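Local coordinates for lipase aflb (Neosartorya fumigata, PDB 6IDY), which is a fungal lipase that probably hydrolyses the ester bonds of lipids on an alpha/beta-hydrolase scaffold and carries a bound calcium ion, at residues F153-V166 against V212-E224. Residues are numbered along the deposited sequence; the frame is centred on the assembly and turned at random.
Sequences FGYGKNGKKPVILV and VAYAINYISAISE
Ile-164 drives into the helix from the middle of strand 161-166. Its CB heads toward the helix, and with CG1 anti to the carbonyl carbon (chi1 -55°) and the chain extended beyond it, the tip CD1 lands on helix backbone, 3.6 Å from Ile-216 CA and equally close to Ala-215 O; Ile-219 CB comes within 4.1 Å of the same methyl. The other branch, CG2, faces Ala-215 CB at 4.3 Å. Toward the C-terminal end of the strand, Val-166 CG1 meets Val-212 CG2 at 3.7 Å, the two side chains crossing at about a right angle. At the other end, Ile-219 CG2 rests on Pro-162 CB, and Ser-223 OG lies at the edge of the Phe-153 ring, near its plane. That hydroxyl turns back to donate to Ile-219 O (OG to O 2.7 Å), which also accepts from Ser-223 N on the opposite face of its plane. Ile-222 CD1 reaches CE2 of Tyr-155, and Phe-153 CD2 sits over the centre of one face of that tyrosine ring. Helix 212-223 runs nearly antiparallel to strand 161-166 (159°), in a beta-alpha-beta crossover from strand 190-195 to strand 227-232, consistent with an alpha/beta-hydrolase fold; helix 235-245 adjoins at Val-166 and Val-212.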
loop_
_atom_site.group_PDB
_atom_site.type_symbol
_atom_site.label_atom_id
_atom_site.label_comp_id
_atom_site.label_asym_id
_atom_site.label_seq_id
_atom_site.Cartn_x
_atom_site.Cartn_y
_atom_site.Cartn_z
ATOM N N PHE A 153 -5.666 -8.145 19.436
ATOM C CA PHE A 153 -5.720 -9.303 18.523
ATOM C C PHE A 153 -6.232 -10.553 19.241
ATOM O O PHE A 153 -5.778 -10.864 20.345
ATOM C CB PHE A 153 -4.362 -9.549 17.850
ATOM C CG PHE A 153 -4.339 -10.621 16.782
ATOM C CD1 PHE A 153 -4.950 -10.415 15.549
ATOM C CD2 PHE A 153 -3.669 -11.821 16.995
ATOM C CE1 PHE A 153 -4.939 -11.413 14.566
ATOM C CE2 PHE A 153 -3.621 -12.802 15.994
ATOM C CZ PHE A 153 -4.262 -12.595 14.790
ATOM N N GLY A 154 -7.228 -11.198 18.639
ATOM C CA GLY A 154 -7.928 -12.346 19.208
ATOM C C GLY A 154 -7.460 -13.736 18.839
ATOM O O GLY A 154 -8.090 -14.713 19.254
ATOM N N TYR A 155 -6.376 -13.845 18.040
ATOM C CA TYR A 155 -5.744 -15.117 17.645
ATOM C C TYR A 155 -6.730 -16.159 17.058
ATOM O O TYR A 155 -6.573 -17.356 17.296
ATOM C CB TYR A 155 -4.945 -15.697 18.847
ATOM C CG TYR A 155 -3.790 -14.817 19.273
ATOM C CD1 TYR A 155 -3.969 -13.802 20.210
ATOM C CD2 TYR A 155 -2.523 -14.985 18.727
ATOM C CE1 TYR A 155 -2.917 -12.964 20.579
ATOM C CE2 TYR A 155 -1.459 -14.165 19.101
ATOM C CZ TYR A 155 -1.662 -13.150 20.019
ATOM O OH TYR A 155 -0.608 -12.345 20.376
ATOM N N GLY A 156 -7.735 -15.679 16.320
ATOM C CA GLY A 156 -8.777 -16.496 15.697
ATOM C C GLY A 156 -9.632 -17.317 16.649
ATOM O O GLY A 156 -10.117 -18.389 16.269
ATOM N N LYS A 157 -9.822 -16.828 17.897
ATOM C CA LYS A 157 -10.608 -17.492 18.949
ATOM C C LYS A 157 -11.973 -16.812 19.175
ATOM O O LYS A 157 -12.807 -17.334 19.925
ATOM C CB LYS A 157 -9.824 -17.508 20.275
ATOM C CG LYS A 157 -8.526 -18.304 20.243
ATOM C CD LYS A 157 -7.713 -18.064 21.506
ATOM C CE LYS A 157 -6.261 -18.447 21.341
ATOM N NZ LYS A 157 -5.426 -17.952 22.470
ATOM N N ASN A 158 -12.197 -15.662 18.513
ATOM C CA ASN A 158 -13.391 -14.823 18.647
ATOM C C ASN A 158 -14.289 -14.732 17.393
ATOM O O ASN A 158 -15.208 -13.906 17.358
ATOM C CB ASN A 158 -12.957 -13.412 19.096
ATOM C CG ASN A 158 -11.811 -12.803 18.295
ATOM O OD1 ASN A 158 -11.412 -13.291 17.223
ATOM N ND2 ASN A 158 -11.249 -11.717 18.809
ATOM N N GLY A 159 -14.028 -15.567 16.391
ATOM C CA GLY A 159 -14.780 -15.557 15.137
ATOM C C GLY A 159 -14.368 -14.435 14.195
ATOM O O GLY A 159 -15.067 -14.153 13.215
ATOM N N LYS A 160 -13.227 -13.784 14.486
ATOM C CA LYS A 160 -12.698 -12.690 13.675
ATOM C C LYS A 160 -11.536 -13.212 12.857
ATOM O O LYS A 160 -10.592 -13.779 13.408
ATOM C CB LYS A 160 -12.271 -11.488 14.539
ATOM C CG LYS A 160 -13.370 -10.972 15.470
ATOM C CD LYS A 160 -13.242 -9.490 15.761
ATOM C CE LYS A 160 -12.332 -9.144 16.915
ATOM N NZ LYS A 160 -12.327 -7.683 17.189
ATOM N N LYS A 161 -11.632 -13.068 11.537
ATOM C CA LYS A 161 -10.605 -13.523 10.610
ATOM C C LYS A 161 -9.367 -12.614 10.703
ATOM O O LYS A 161 -9.505 -11.402 10.550
ATOM C CB LYS A 161 -11.168 -13.535 9.172
ATOM C CG LYS A 161 -10.245 -14.124 8.096
ATOM C CD LYS A 161 -10.192 -15.634 8.181
ATOM C CE LYS A 161 -10.085 -16.260 6.825
ATOM N NZ LYS A 161 -11.426 -16.558 6.248
ATOM N N PRO A 162 -8.156 -13.163 10.955
ATOM C CA PRO A 162 -6.960 -12.309 10.976
ATOM C C PRO A 162 -6.696 -11.718 9.591
ATOM O O PRO A 162 -6.789 -12.426 8.593
ATOM C CB PRO A 162 -5.844 -13.267 11.417
ATOM C CG PRO A 162 -6.561 -14.455 12.041
ATOM C CD PRO A 162 -7.803 -14.577 11.213
ATOM N N VAL A 163 -6.453 -10.405 9.526
ATOM C CA VAL A 163 -6.202 -9.692 8.270
ATOM C C VAL A 163 -4.838 -9.002 8.348
ATOM O O VAL A 163 -4.616 -8.150 9.213
ATOM C CB VAL A 163 -7.353 -8.718 7.866
ATOM C CG1 VAL A 163 -7.025 -7.974 6.572
ATOM C CG2 VAL A 163 -8.682 -9.454 7.727
ATOM N N ILE A 164 -3.927 -9.388 7.445
ATOM C CA ILE A 164 -2.589 -8.813 7.382
ATOM C C ILE A 164 -2.624 -7.608 6.462
ATOM O O ILE A 164 -2.927 -7.748 5.275
ATOM C CB ILE A 164 -1.514 -9.851 6.945
ATOM C CG1 ILE A 164 -1.538 -11.092 7.878
ATOM C CG2 ILE A 164 -0.117 -9.201 6.905
ATOM C CD1 ILE A 164 -0.955 -12.321 7.288
ATOM N N LEU A 165 -2.303 -6.431 7.016
ATOM C CA LEU A 165 -2.256 -5.182 6.270
ATOM C C LEU A 165 -0.838 -4.963 5.766
ATOM O O LEU A 165 0.084 -4.787 6.562
ATOM C CB LEU A 165 -2.744 -4.003 7.124
ATOM C CG LEU A 165 -4.123 -4.137 7.784
ATOM C CD1 LEU A 165 -4.405 -2.937 8.665
ATOM C CD2 LEU A 165 -5.241 -4.327 6.743
ATOM N N VAL A 166 -0.660 -5.052 4.438
ATOM C CA VAL A 166 0.642 -4.936 3.769
ATOM C C VAL A 166 0.808 -3.509 3.224
ATOM O O VAL A 166 -0.054 -3.039 2.486
ATOM C CB VAL A 166 0.856 -6.045 2.690
ATOM C CG1 VAL A 166 2.248 -5.962 2.070
ATOM C CG2 VAL A 166 0.631 -7.437 3.278
ATOM N N VAL A 212 6.132 -10.655 3.941
ATOM C CA VAL A 212 4.736 -11.015 3.676
ATOM C C VAL A 212 4.569 -12.533 3.823
ATOM O O VAL A 212 3.655 -12.966 4.522
ATOM C CB VAL A 212 4.204 -10.502 2.307
ATOM C CG1 VAL A 212 2.758 -10.944 2.077
ATOM C CG2 VAL A 212 4.315 -8.991 2.207
ATOM N N ALA A 213 5.448 -13.327 3.171
ATOM C CA ALA A 213 5.420 -14.799 3.235
ATOM C C ALA A 213 5.526 -15.270 4.679
ATOM O O ALA A 213 4.718 -16.097 5.104
ATOM C CB ALA A 213 6.553 -15.392 2.407
ATOM N N TYR A 214 6.478 -14.700 5.455
ATOM C CA TYR A 214 6.600 -15.078 6.858
ATOM C C TYR A 214 5.385 -14.646 7.667
ATOM O O TYR A 214 4.893 -15.455 8.451
ATOM C CB TYR A 214 7.915 -14.600 7.501
ATOM C CG TYR A 214 8.104 -15.152 8.897
ATOM C CD1 TYR A 214 8.629 -16.425 9.101
ATOM C CD2 TYR A 214 7.727 -14.414 10.017
ATOM C CE1 TYR A 214 8.788 -16.944 10.385
ATOM C CE2 TYR A 214 7.869 -14.926 11.303
ATOM C CZ TYR A 214 8.404 -16.191 11.484
ATOM O OH TYR A 214 8.542 -16.697 12.755
ATOM N N ALA A 215 4.893 -13.399 7.471
ATOM C CA ALA A 215 3.718 -12.878 8.187
ATOM C C ALA A 215 2.504 -13.766 7.956
ATOM O O ALA A 215 1.798 -14.085 8.908
ATOM C CB ALA A 215 3.416 -11.443 7.771
ATOM N N ILE A 216 2.299 -14.222 6.705
ATOM C CA ILE A 216 1.195 -15.124 6.378
ATOM C C ILE A 216 1.270 -16.408 7.205
ATOM O O ILE A 216 0.334 -16.710 7.947
ATOM C CB ILE A 216 1.081 -15.398 4.855
ATOM C CG1 ILE A 216 0.615 -14.129 4.085
ATOM C CG2 ILE A 216 0.114 -16.557 4.609
ATOM C CD1 ILE A 216 0.822 -14.204 2.523
ATOM N N ASN A 217 2.395 -17.136 7.103
ATOM C CA ASN A 217 2.597 -18.399 7.811
ATOM C C ASN A 217 2.652 -18.240 9.324
ATOM O O ASN A 217 2.156 -19.112 10.038
ATOM C CB ASN A 217 3.817 -19.136 7.270
ATOM C CG ASN A 217 3.570 -19.741 5.908
ATOM O OD1 ASN A 217 2.426 -20.000 5.505
ATOM N ND2 ASN A 217 4.637 -20.005 5.177
ATOM N N TYR A 218 3.172 -17.101 9.810
ATOM C CA TYR A 218 3.241 -16.833 11.242
ATOM C C TYR A 218 1.866 -16.515 11.832
ATOM O O TYR A 218 1.517 -17.059 12.883
ATOM C CB TYR A 218 4.274 -15.729 11.566
ATOM C CG TYR A 218 4.295 -15.340 13.029
ATOM C CD1 TYR A 218 5.058 -16.051 13.950
ATOM C CD2 TYR A 218 3.517 -14.288 13.500
ATOM C CE1 TYR A 218 5.047 -15.721 15.307
ATOM C CE2 TYR A 218 3.498 -13.949 14.849
ATOM C CZ TYR A 218 4.267 -14.664 15.748
ATOM O OH TYR A 218 4.243 -14.308 17.070
ATOM N N ILE A 219 1.112 -15.610 11.189
ATOM C CA ILE A 219 -0.208 -15.217 11.684
ATOM C C ILE A 219 -1.169 -16.403 11.595
ATOM O O ILE A 219 -1.932 -16.629 12.534
ATOM C CB ILE A 219 -0.723 -13.905 11.027
ATOM C CG1 ILE A 219 0.187 -12.691 11.396
ATOM C CG2 ILE A 219 -2.202 -13.622 11.335
ATOM C CD1 ILE A 219 0.220 -12.219 12.900
ATOM N N SER A 220 -1.060 -17.215 10.528
ATOM C CA SER A 220 -1.893 -18.412 10.395
ATOM C C SER A 220 -1.597 -19.422 11.517
ATOM O O SER A 220 -2.535 -19.996 12.074
ATOM C CB SER A 220 -1.702 -19.061 9.028
ATOM O OG SER A 220 -2.548 -20.189 8.875
ATOM N N ALA A 221 -0.302 -19.606 11.864
ATOM C CA ALA A 221 0.142 -20.542 12.909
ATOM C C ALA A 221 -0.353 -20.176 14.307
ATOM O O ALA A 221 -0.949 -21.029 14.966
ATOM C CB ALA A 221 1.658 -20.669 12.903
ATOM N N ILE A 222 -0.126 -18.913 14.750
ATOM C CA ILE A 222 -0.524 -18.416 16.082
ATOM C C ILE A 222 -2.044 -18.346 16.267
ATOM O O ILE A 222 -2.528 -18.391 17.399
ATOM C CB ILE A 222 0.147 -17.055 16.452
ATOM C CG1 ILE A 222 -0.249 -15.923 15.458
ATOM C CG2 ILE A 222 1.671 -17.200 16.610
ATOM C CD1 ILE A 222 0.024 -14.503 15.923
ATOM N N SER A 223 -2.781 -18.196 15.159
ATOM C CA SER A 223 -4.238 -18.082 15.155
ATOM C C SER A 223 -4.928 -19.411 14.891
ATOM O O SER A 223 -6.141 -19.490 15.084
ATOM C CB SER A 223 -4.683 -17.079 14.092
ATOM O OG SER A 223 -3.965 -15.863 14.195
ATOM N N GLU A 224 -4.175 -20.431 14.382
ATOM C CA GLU A 224 -4.688 -21.757 13.977
ATOM C C GLU A 224 -5.873 -21.516 13.029
ATOM O O GLU A 224 -6.973 -22.045 13.222
ATOM C CB GLU A 224 -5.109 -22.604 15.199
ATOM C CG GLU A 224 -3.989 -22.886 16.184
ATOM C CD GLU A 224 -4.313 -23.979 17.185
ATOM O OE1 GLU A 224 -5.346 -23.864 17.885
ATOM O OE2 GLU A 224 -3.533 -24.954 17.270
HETATM O O HOH W 1 -8.899 -20.866 15.392
#